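Local coordinates for protein transcription factor TAU subunit SFC1 (Schizosaccharomyces pombe, PDB 4BJJ) that helps TFIIIC activate tRNA and 5S RNA genes as part of its boxA-binding tauA domain, and contributes here its Sfc7-interacting domain, at residues A14-P19 against F99-M104; Q30-V35 against L54-R59; L78-K83 against Q90-I95. The protein carries 3 engineered substitutions. All coordinates share one frame; numbering follows the deposited sequence.

All three contacts reach the same mixed sheet, and strand 88-100 is shared by two of them. Interaction 1 lays strand 12-18 parallel to its C-terminal end; interaction 3 pairs strand 78-83 antiparallel with its earlier part. Their centres are about 19 Å apart, yet they meet where Leu15 CB packs 3.4 Å from Ile95 CG2. Interaction 2 lies about 12 Å from interaction 1, centre to centre, joined to it by a probable hydrogen bond of 2.8 Å between His18 NE2 and Thr31 OG1. Interactions 2 and 3, on opposite sides of the chain's centre, do not touch. The bound mercury ion is about 6 Å from the side chain of Ala14.

Interaction 1. Residues A14-P19 against F99-M104; sequences ALIEHP and FLFRDM
The guanidinium of Arg102 lies with one face against the side chain of Glu17, whose CB sits 3.5 Å above the plane, over its centre, while the carbonyl oxygen of His18 comes in at the edge. The rings of Phe99 and Phe101 each have a carbonyl oxygen lying at the edge, in plane: Leu15 O and Glu17 O respectively. Ile16 CG1 approaches the Phe99 ring obliquely, 3.9 Å from CD1. His18 O accepts a hydrogen bond from Arg102 NH1 (2.9 Å), with the donor tilted out of the carbonyl plane. The arginine chain bends at chi3, and the two side chains cross at about a right angle. The carboxylate and guanidinium planes are only 10° apart, but this salt bridge is long, Glu17 OE1 to Arg102 NH2 being 3.8 Å, and rests on charge alone because no N-H points at the oxygen. Water 1 donates to both Glu17 OE1 and Arg102 O. Arg102 NH2 also bridges to an acidic side chain of the partner protein's chain, and Glu17 OE2 to Arg75 and to a basic side chain of that chain. An alanine in place of Arg102 would probably leave His18 O and that acid without this partner and uncover the flank of Glu17. Along the backbone, Phe99 N donates to Leu15 O (2.7 Å) and Glu17 N to Phe99 O (2.8 Å). At the Glu17-Leu100 bridge, where the ladder ends, Glu17 O takes two bonds, from Phe101 N and Arg102 N, which arrive from opposite faces of its plane. These are parallel beta-bridges, Ile16 with Phe99 and Glu17 with Leu100, followed by a type II turn from Phe101 to Met104; strand 12-18 also pairs antiparallel with a strand of the partner chain, carrying the sheet across the interface.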
loop_
_atom_site.group_PDB
_atom_site.type_symbol
_atom_site.label_atom_id
_atom_site.label_comp_id
_atom_site.label_asym_id
_atom_site.label_seq_id
_atom_site.Cartn_x
_atom_site.Cartn_y
_atom_site.Cartn_z
ATOM N N ALA A 14 6.310 -1.199 5.041
ATOM C CA ALA A 14 5.359 -0.276 5.653
ATOM C C ALA A 14 4.771 0.646 4.589
ATOM O O ALA A 14 5.420 0.967 3.602
ATOM C CB ALA A 14 6.052 0.555 6.710
ATOM N N LEU A 15 3.559 1.119 4.809
ATOM C CA LEU A 15 2.901 1.932 3.795
ATOM C C LEU A 15 2.445 3.220 4.423
ATOM O O LEU A 15 1.818 3.210 5.456
ATOM C CB LEU A 15 1.715 1.176 3.206
ATOM C CG LEU A 15 0.730 1.974 2.344
ATOM C CD1 LEU A 15 1.387 2.365 1.038
ATOM C CD2 LEU A 15 -0.548 1.168 2.114
ATOM N N ILE A 16 2.783 4.328 3.787
ATOM C CA ILE A 16 2.349 5.626 4.224
ATOM C C ILE A 16 1.329 6.172 3.237
ATOM O O ILE A 16 1.650 6.439 2.086
ATOM C CB ILE A 16 3.531 6.578 4.322
ATOM C CG1 ILE A 16 4.523 6.049 5.346
ATOM C CG2 ILE A 16 3.073 7.951 4.750
ATOM C CD1 ILE A 16 5.869 6.719 5.290
ATOM N N GLU A 17 0.098 6.354 3.693
ATOM C CA GLU A 17 -0.953 6.911 2.834
ATOM C C GLU A 17 -1.014 8.422 2.978
ATOM O O GLU A 17 -1.740 8.952 3.810
ATOM C CB GLU A 17 -2.302 6.250 3.129
ATOM C CG GLU A 17 -2.338 4.763 2.759
ATOM C CD GLU A 17 -3.739 4.134 2.841
ATOM O OE1 GLU A 17 -4.733 4.830 3.185
ATOM O OE2 GLU A 17 -3.844 2.922 2.560
ATOM N N HIS A 18 -0.254 9.103 2.129
ATOM C CA HIS A 18 -0.110 10.552 2.162
ATOM C C HIS A 18 -1.235 11.196 1.315
ATOM O O HIS A 18 -1.647 10.651 0.299
ATOM C CB HIS A 18 1.270 10.842 1.607
ATOM C CG HIS A 18 1.744 12.246 1.768
ATOM N ND1 HIS A 18 1.154 13.307 1.116
ATOM C CD2 HIS A 18 2.817 12.760 2.416
ATOM C CE1 HIS A 18 1.813 14.418 1.392
ATOM N NE2 HIS A 18 2.835 14.113 2.174
ATOM N N PRO A 19 -1.770 12.341 1.749
ATOM C CA PRO A 19 -2.922 12.943 1.055
ATOM C C PRO A 19 -2.579 13.964 -0.019
ATOM O O PRO A 19 -3.453 14.383 -0.767
ATOM C CB PRO A 19 -3.666 13.665 2.176
ATOM C CG PRO A 19 -2.592 14.012 3.176
ATOM C CD PRO A 19 -1.517 12.967 3.062
ATOM N N PHE A 99 0.532 3.808 7.795
ATOM C CA PHE A 99 0.319 5.127 8.376
ATOM C C PHE A 99 -0.763 5.834 7.551
ATOM O O PHE A 99 -0.575 6.147 6.369
ATOM C CB PHE A 99 1.624 5.924 8.374
ATOM C CG PHE A 99 2.732 5.291 9.181
ATOM C CD1 PHE A 99 3.501 4.262 8.646
ATOM C CD2 PHE A 99 3.007 5.734 10.483
ATOM C CE1 PHE A 99 4.518 3.694 9.376
ATOM C CE2 PHE A 99 4.031 5.164 11.227
ATOM C CZ PHE A 99 4.794 4.149 10.670
ATOM N N LEU A 100 -1.900 6.052 8.190
ATOM C CA LEU A 100 -3.098 6.568 7.540
ATOM C C LEU A 100 -3.223 8.061 7.765
ATOM O O LEU A 100 -3.537 8.518 8.861
ATOM C CB LEU A 100 -4.338 5.867 8.092
ATOM C CG LEU A 100 -4.365 4.338 7.940
ATOM C CD1 LEU A 100 -5.229 3.711 9.010
ATOM C CD2 LEU A 100 -4.856 3.892 6.600
ATOM N N PHE A 101 -2.958 8.814 6.711
ATOM C CA PHE A 101 -3.183 10.240 6.723
ATOM C C PHE A 101 -4.421 10.603 5.902
ATOM O O PHE A 101 -5.128 11.527 6.267
ATOM C CB PHE A 101 -1.960 10.985 6.206
ATOM C CG PHE A 101 -0.845 11.030 7.166
ATOM C CD1 PHE A 101 -0.961 11.746 8.339
ATOM C CD2 PHE A 101 0.326 10.364 6.902
ATOM C CE1 PHE A 101 0.075 11.792 9.233
ATOM C CE2 PHE A 101 1.367 10.411 7.800
ATOM C CZ PHE A 101 1.244 11.141 8.970
ATOM N N ARG A 102 -4.690 9.890 4.803
ATOM C CA ARG A 102 -5.929 10.139 4.041
ATOM C C ARG A 102 -7.124 9.744 4.864
ATOM O O ARG A 102 -7.031 8.850 5.701
ATOM C CB ARG A 102 -5.960 9.353 2.736
ATOM C CG ARG A 102 -4.748 9.589 1.904
ATOM C CD ARG A 102 -4.941 9.163 0.493
ATOM N NE ARG A 102 -4.693 7.747 0.310
ATOM C CZ ARG A 102 -3.537 7.217 -0.083
ATOM N NH1 ARG A 102 -2.473 7.982 -0.316
ATOM N NH2 ARG A 102 -3.453 5.904 -0.249
ATOM N N ASP A 103 -8.229 10.440 4.649
ATOM C CA ASP A 103 -9.512 10.081 5.251
ATOM C C ASP A 103 -9.667 10.506 6.721
ATOM O O ASP A 103 -10.714 10.283 7.336
ATOM C CB ASP A 103 -9.803 8.584 5.088
ATOM C CG ASP A 103 -11.243 8.234 5.417
ATOM O OD1 ASP A 103 -12.154 8.688 4.684
ATOM O OD2 ASP A 103 -11.456 7.518 6.419
ATOM N N MET A 104 -8.636 11.121 7.285
ATOM C CA MET A 104 -8.825 11.827 8.535
ATOM C C MET A 104 -9.624 13.070 8.154
ATOM O O MET A 104 -9.627 13.463 6.984
ATOM C CB MET A 104 -7.488 12.192 9.174
ATOM C CG MET A 104 -6.502 11.037 9.227
ATOM S SD MET A 104 -5.001 11.456 10.140
ATOM C CE MET A 104 -5.644 11.482 11.812
HETATM O O HOH W 1 -5.115 6.763 4.902
#

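Interaction 2. Residues Q30-V35 against L54-R59; sequences QTLGGV and LELNLR
Thr31 and Asn57 meet through the backbone: Asn57 N donates to Thr31 O at 2.7 Å, with the donor in the carbonyl plane and a fairly straight N-H...O angle of 162°. Three CA-H...O contacts flank this hydrogen bond. Leu56 CA also points its hydrogen at Thr31 O, Thr31 CA lies 3.4 Å from Asn57 O, and Leu32 CA faces Glu55 O.

The apolar part centres on Leu32. Its CD2 meets Leu56 CD1 at 3.7 Å, the two side chains crossing at an angle, and reaches Leu54 CD2 at 4.1 Å.

The Thr31 side chain makes mixed van der Waals contacts. Its OG1 lies 3.6 Å from Leu56 CD1, the two side chains side by side and pointing the same way, and CG2 packs 3.5 Å from Asn57 O. With chi1 at 65°, OG1 sits between the backbone N and the carbonyl carbon; its hydrogen-bond partners are Phe28 O and His18 NE2.

The turn that presents Thr31 and Leu32 is a Schellman motif ending helix 25-30: Gly33, at positive phi, is its C-prime residue; Gly33 N bonds to Gln30 O, and Gly34 N to the carbonyl just before Gln30. Gly34 stands at the N-cap position of helix 35-47, whose Ile38 packs on Leu32. Strand 55-56 pairs antiparallel with strand 68-73, and His18 of strand 12-18 packs on Leu32, Leu56 and Leu58.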
loop_
_atom_site.group_PDB
_atom_site.type_symbol
_atom_site.label_atom_id
_atom_site.label_comp_id
_atom_site.label_asym_id
_atom_site.label_seq_id
_atom_site.Cartn_x
_atom_site.Cartn_y
_atom_site.Cartn_z
ATOM N N GLN A 30 9.694 16.203 2.765
ATOM C CA GLN A 30 9.853 17.089 3.895
ATOM C C GLN A 30 8.560 17.205 4.722
ATOM O O GLN A 30 8.621 17.427 5.945
ATOM C CB GLN A 30 10.335 18.451 3.407
ATOM C CG GLN A 30 10.725 19.405 4.505
ATOM C CD GLN A 30 11.682 18.783 5.494
ATOM O OE1 GLN A 30 12.610 18.048 5.106
ATOM N NE2 GLN A 30 11.436 19.032 6.792
ATOM N N THR A 31 7.395 16.992 4.096
ATOM C CA THR A 31 6.138 17.095 4.847
ATOM C C THR A 31 6.042 16.049 5.961
ATOM O O THR A 31 5.229 16.181 6.888
ATOM C CB THR A 31 4.883 16.964 3.969
ATOM O OG1 THR A 31 4.819 15.651 3.411
ATOM C CG2 THR A 31 4.851 18.024 2.867
ATOM N N LEU A 32 6.854 15.006 5.834
ATOM C CA LEU A 32 6.922 13.924 6.814
ATOM C C LEU A 32 8.228 14.002 7.595
ATOM O O LEU A 32 8.548 13.114 8.360
ATOM C CB LEU A 32 6.845 12.584 6.105
ATOM C CG LEU A 32 5.534 12.306 5.392
ATOM C CD1 LEU A 32 5.659 11.067 4.560
ATOM C CD2 LEU A 32 4.388 12.159 6.388
ATOM N N GLY A 33 8.981 15.072 7.381
ATOM C CA GLY A 33 10.182 15.326 8.142
ATOM C C GLY A 33 11.445 14.968 7.401
ATOM O O GLY A 33 12.531 15.030 7.968
ATOM N N GLY A 34 11.310 14.584 6.136
ATOM C CA GLY A 34 12.459 14.219 5.317
ATOM C C GLY A 34 12.617 12.718 5.171
ATOM O O GLY A 34 11.936 11.950 5.839
ATOM N N VAL A 35 13.514 12.303 4.284
ATOM C CA VAL A 35 13.668 10.901 3.950
ATOM C C VAL A 35 14.119 10.091 5.158
ATOM O O VAL A 35 13.677 8.958 5.348
ATOM C CB VAL A 35 14.664 10.718 2.785
ATOM C CG1 VAL A 35 15.027 9.258 2.593
ATOM C CG2 VAL A 35 14.062 11.262 1.512
ATOM N N LEU A 54 4.227 8.885 13.208
ATOM C CA LEU A 54 4.671 9.714 12.111
ATOM C C LEU A 54 3.794 10.954 12.051
ATOM O O LEU A 54 2.586 10.893 12.249
ATOM C CB LEU A 54 4.610 8.922 10.806
ATOM C CG LEU A 54 5.152 9.535 9.523
ATOM C CD1 LEU A 54 6.621 9.840 9.611
ATOM C CD2 LEU A 54 4.884 8.566 8.368
ATOM N N GLU A 55 4.418 12.078 11.751
ATOM C CA GLU A 55 3.748 13.360 11.761
ATOM C C GLU A 55 3.764 14.023 10.364
ATOM O O GLU A 55 4.756 13.963 9.652
ATOM C CB GLU A 55 4.452 14.239 12.784
ATOM C CG GLU A 55 3.655 15.416 13.256
ATOM C CD GLU A 55 4.344 16.136 14.383
ATOM O OE1 GLU A 55 4.150 15.719 15.537
ATOM O OE2 GLU A 55 5.081 17.110 14.112
ATOM N N LEU A 56 2.643 14.631 9.982
ATOM C CA LEU A 56 2.507 15.262 8.677
ATOM C C LEU A 56 2.313 16.766 8.805
ATOM O O LEU A 56 1.471 17.260 9.577
ATOM C CB LEU A 56 1.325 14.659 7.915
ATOM C CG LEU A 56 1.010 15.255 6.533
ATOM C CD1 LEU A 56 2.055 14.872 5.504
ATOM C CD2 LEU A 56 -0.352 14.797 6.089
ATOM N N ASN A 57 3.103 17.482 8.024
ATOM C CA ASN A 57 3.047 18.936 7.973
ATOM C C ASN A 57 3.008 19.431 6.522
ATOM O O ASN A 57 4.049 19.622 5.895
ATOM C CB ASN A 57 4.274 19.508 8.690
ATOM C CG ASN A 57 4.160 20.974 8.937
ATOM O OD1 ASN A 57 3.144 21.589 8.649
ATOM N ND2 ASN A 57 5.202 21.548 9.474
ATOM N N LEU A 58 1.806 19.614 5.992
ATOM C CA LEU A 58 1.618 20.006 4.592
ATOM C C LEU A 58 1.922 21.459 4.285
ATOM O O LEU A 58 2.266 21.786 3.154
ATOM C CB LEU A 58 0.183 19.740 4.155
ATOM C CG LEU A 58 -0.246 18.279 4.079
ATOM C CD1 LEU A 58 -1.724 18.218 3.750
ATOM C CD2 LEU A 58 0.594 17.533 3.056
ATOM N N ARG A 59 1.768 22.333 5.277
ATOM C CA ARG A 59 1.981 23.760 5.088
ATOM C C ARG A 59 2.963 24.307 6.121
ATOM O O ARG A 59 2.558 25.016 7.025
ATOM C CB ARG A 59 0.656 24.511 5.169
ATOM C CG ARG A 59 -0.413 24.044 4.187
ATOM C CD ARG A 59 -1.714 24.797 4.393
ATOM N NE ARG A 59 -1.558 26.245 4.280
ATOM C CZ ARG A 59 -1.441 26.916 3.133
ATOM N NH1 ARG A 59 -1.433 26.289 1.955
ATOM N NH2 ARG A 59 -1.322 28.234 3.162
#

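Interaction 3. Residues L78-K83 against Q90-I95; sequences LLVTIK and QNVSRI
Strand 78-83 and segment 90-95 of strand 88-100 form an antiparallel beta ladder, the two arms of a hairpin within the mixed sheet, with Leu79 and Ser93 as a hydrogen-bonded pair near one end. The axes of these segments run at 161°. Leu79 N donates to Ser93 O at 2.7 Å, and Ser93 N answers to Leu79 O at 2.9 Å. Farther along, Thr81 N bonds to Asn91 O, while Thr81 O takes both Gln90 N (2.7 Å) and Asn91 N (3.2 Å). Two residues thus face one across the ladder, which makes this a classic beta bulge.

One face of the ladder carries Leu78, Val80, Val92 and Arg94. Val92 CG1, anti to its backbone N (chi1 -175°), lies between the neighbours opposite, 4.1 Å from Leu78 CB and close to Val80 CG2. Leu78 CD2 meets the aliphatic part of Arg94 at CG. On the face of Leu79, Thr81, Asn91 and Ser93, Thr81 CB and Asn91 CB stand 4.0 Å apart, their side chains crossing at an angle. Here water 2 joins backbone Leu79 O to Thr81 OG1 and Ser93 OG; Thr81 OG1 is also hydrogen-bonded to a polar side chain of the partner protein's chain. The side chain of Ile95 reaches across to the start of strand 78-83, CD1 3.6 Å from Leu78 O.

Beyond the hairpin, Tyr13 of strand 12-18 packs on Leu79 and Ser93, and Ser9 bonds to the backbone of Val92. The outer edge of strand 78-83 continues into an antiparallel ladder with a strand of the partner chain, so the sheet extends past this subunit.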
loop_
_atom_site.group_PDB
_atom_site.type_symbol
_atom_site.label_atom_id
_atom_site.label_comp_id
_atom_site.label_asym_id
_atom_site.label_seq_id
_atom_site.Cartn_x
_atom_site.Cartn_y
_atom_site.Cartn_z
ATOM N N LEU A 78 -1.270 -6.075 0.310
ATOM C CA LEU A 78 -0.163 -6.714 -0.355
ATOM C C LEU A 78 0.423 -5.756 -1.341
ATOM O O LEU A 78 -0.260 -4.877 -1.849
ATOM C CB LEU A 78 -0.611 -7.992 -1.077
ATOM C CG LEU A 78 -1.303 -9.040 -0.199
ATOM C CD1 LEU A 78 -1.854 -10.147 -1.082
ATOM C CD2 LEU A 78 -0.341 -9.635 0.798
ATOM N N LEU A 79 1.706 -5.926 -1.593
ATOM C CA LEU A 79 2.387 -5.159 -2.594
ATOM C C LEU A 79 2.727 -6.117 -3.737
ATOM O O LEU A 79 3.403 -7.116 -3.536
ATOM C CB LEU A 79 3.649 -4.536 -2.027
ATOM C CG LEU A 79 4.395 -3.707 -3.063
ATOM C CD1 LEU A 79 3.612 -2.443 -3.443
ATOM C CD2 LEU A 79 5.752 -3.377 -2.551
ATOM N N VAL A 80 2.257 -5.792 -4.931
ATOM C CA VAL A 80 2.340 -6.715 -6.049
ATOM C C VAL A 80 3.181 -6.106 -7.143
ATOM O O VAL A 80 2.857 -5.049 -7.692
ATOM C CB VAL A 80 0.941 -7.053 -6.581
ATOM C CG1 VAL A 80 1.026 -7.999 -7.761
ATOM C CG2 VAL A 80 0.096 -7.670 -5.476
ATOM N N THR A 81 4.284 -6.781 -7.438
ATOM C CA THR A 81 5.212 -6.331 -8.458
ATOM C C THR A 81 4.945 -7.101 -9.751
ATOM O O THR A 81 5.008 -8.329 -9.764
ATOM C CB THR A 81 6.665 -6.567 -8.002
ATOM O OG1 THR A 81 6.878 -5.948 -6.723
ATOM C CG2 THR A 81 7.649 -5.998 -9.006
ATOM N N ILE A 82 4.632 -6.375 -10.828
ATOM C CA ILE A 82 4.364 -7.002 -12.115
ATOM C C ILE A 82 5.350 -6.522 -13.176
ATOM O O ILE A 82 5.702 -5.337 -13.240
ATOM C CB ILE A 82 2.885 -6.807 -12.587
ATOM C CG1 ILE A 82 2.532 -5.341 -12.805
ATOM C CG2 ILE A 82 1.910 -7.393 -11.589
ATOM C CD1 ILE A 82 2.193 -5.034 -14.253
ATOM N N LYS A 83 5.816 -7.476 -13.981
ATOM C CA LYS A 83 6.717 -7.196 -15.095
ATOM C C LYS A 83 5.908 -6.541 -16.194
ATOM O O LYS A 83 4.949 -7.112 -16.700
ATOM C CB LYS A 83 7.364 -8.482 -15.595
ATOM C CG LYS A 83 8.609 -8.274 -16.431
ATOM C CD LYS A 83 9.057 -9.613 -17.003
ATOM C CE LYS A 83 10.380 -9.542 -17.742
ATOM N NZ LYS A 83 10.728 -10.875 -18.313
ATOM N N GLN A 90 5.781 -10.766 -10.769
ATOM C CA GLN A 90 7.169 -11.006 -10.407
ATOM C C GLN A 90 7.331 -11.256 -8.887
ATOM O O GLN A 90 8.159 -12.064 -8.448
ATOM C CB GLN A 90 7.993 -9.789 -10.854
ATOM C CG GLN A 90 9.494 -9.922 -10.694
ATOM C CD GLN A 90 10.108 -10.871 -11.703
ATOM O OE1 GLN A 90 9.472 -11.237 -12.707
ATOM N NE2 GLN A 90 11.355 -11.281 -11.444
ATOM N N ASN A 91 6.544 -10.554 -8.080
ATOM C CA ASN A 91 6.663 -10.667 -6.630
ATOM C C ASN A 91 5.400 -10.191 -5.910
ATOM O O ASN A 91 4.717 -9.239 -6.342
ATOM C CB ASN A 91 7.896 -9.885 -6.148
ATOM C CG ASN A 91 8.361 -10.301 -4.733
ATOM O OD1 ASN A 91 8.310 -9.508 -3.792
ATOM N ND2 ASN A 91 8.835 -11.536 -4.597
ATOM N N VAL A 92 5.079 -10.877 -4.820
ATOM C CA VAL A 92 4.050 -10.417 -3.891
ATOM C C VAL A 92 4.631 -10.329 -2.487
ATOM O O VAL A 92 5.242 -11.271 -2.023
ATOM C CB VAL A 92 2.819 -11.346 -3.862
ATOM C CG1 VAL A 92 1.724 -10.752 -2.972
ATOM C CG2 VAL A 92 2.291 -11.599 -5.275
ATOM N N SER A 93 4.406 -9.200 -1.811
ATOM C CA SER A 93 4.930 -8.960 -0.462
ATOM C C SER A 93 3.856 -8.379 0.456
ATOM O O SER A 93 2.950 -7.697 0.003
ATOM C CB SER A 93 6.108 -7.984 -0.512
ATOM O OG SER A 93 7.061 -8.394 -1.456
ATOM N N ARG A 94 3.973 -8.645 1.749
ATOM C CA ARG A 94 3.017 -8.106 2.697
ATOM C C ARG A 94 3.390 -6.686 3.149
ATOM O O ARG A 94 4.542 -6.367 3.357
ATOM C CB ARG A 94 2.881 -9.023 3.900
ATOM C CG ARG A 94 2.413 -10.400 3.537
ATOM C CD ARG A 94 2.215 -11.262 4.774
ATOM N NE ARG A 94 1.269 -10.678 5.722
ATOM C CZ ARG A 94 1.049 -11.137 6.959
ATOM N NH1 ARG A 94 1.726 -12.185 7.401
ATOM N NH2 ARG A 94 0.152 -10.547 7.759
ATOM N N ILE A 95 2.380 -5.834 3.221
ATOM C CA ILE A 95 2.475 -4.535 3.825
ATOM C C ILE A 95 1.990 -4.777 5.276
ATOM O O ILE A 95 0.806 -5.024 5.517
ATOM C CB ILE A 95 1.574 -3.535 3.063
ATOM C CG1 ILE A 95 2.061 -3.372 1.627
ATOM C CG2 ILE A 95 1.535 -2.179 3.736
ATOM C CD1 ILE A 95 1.070 -2.638 0.703
HETATM O O HOH W 2 6.197 -7.413 -4.029
#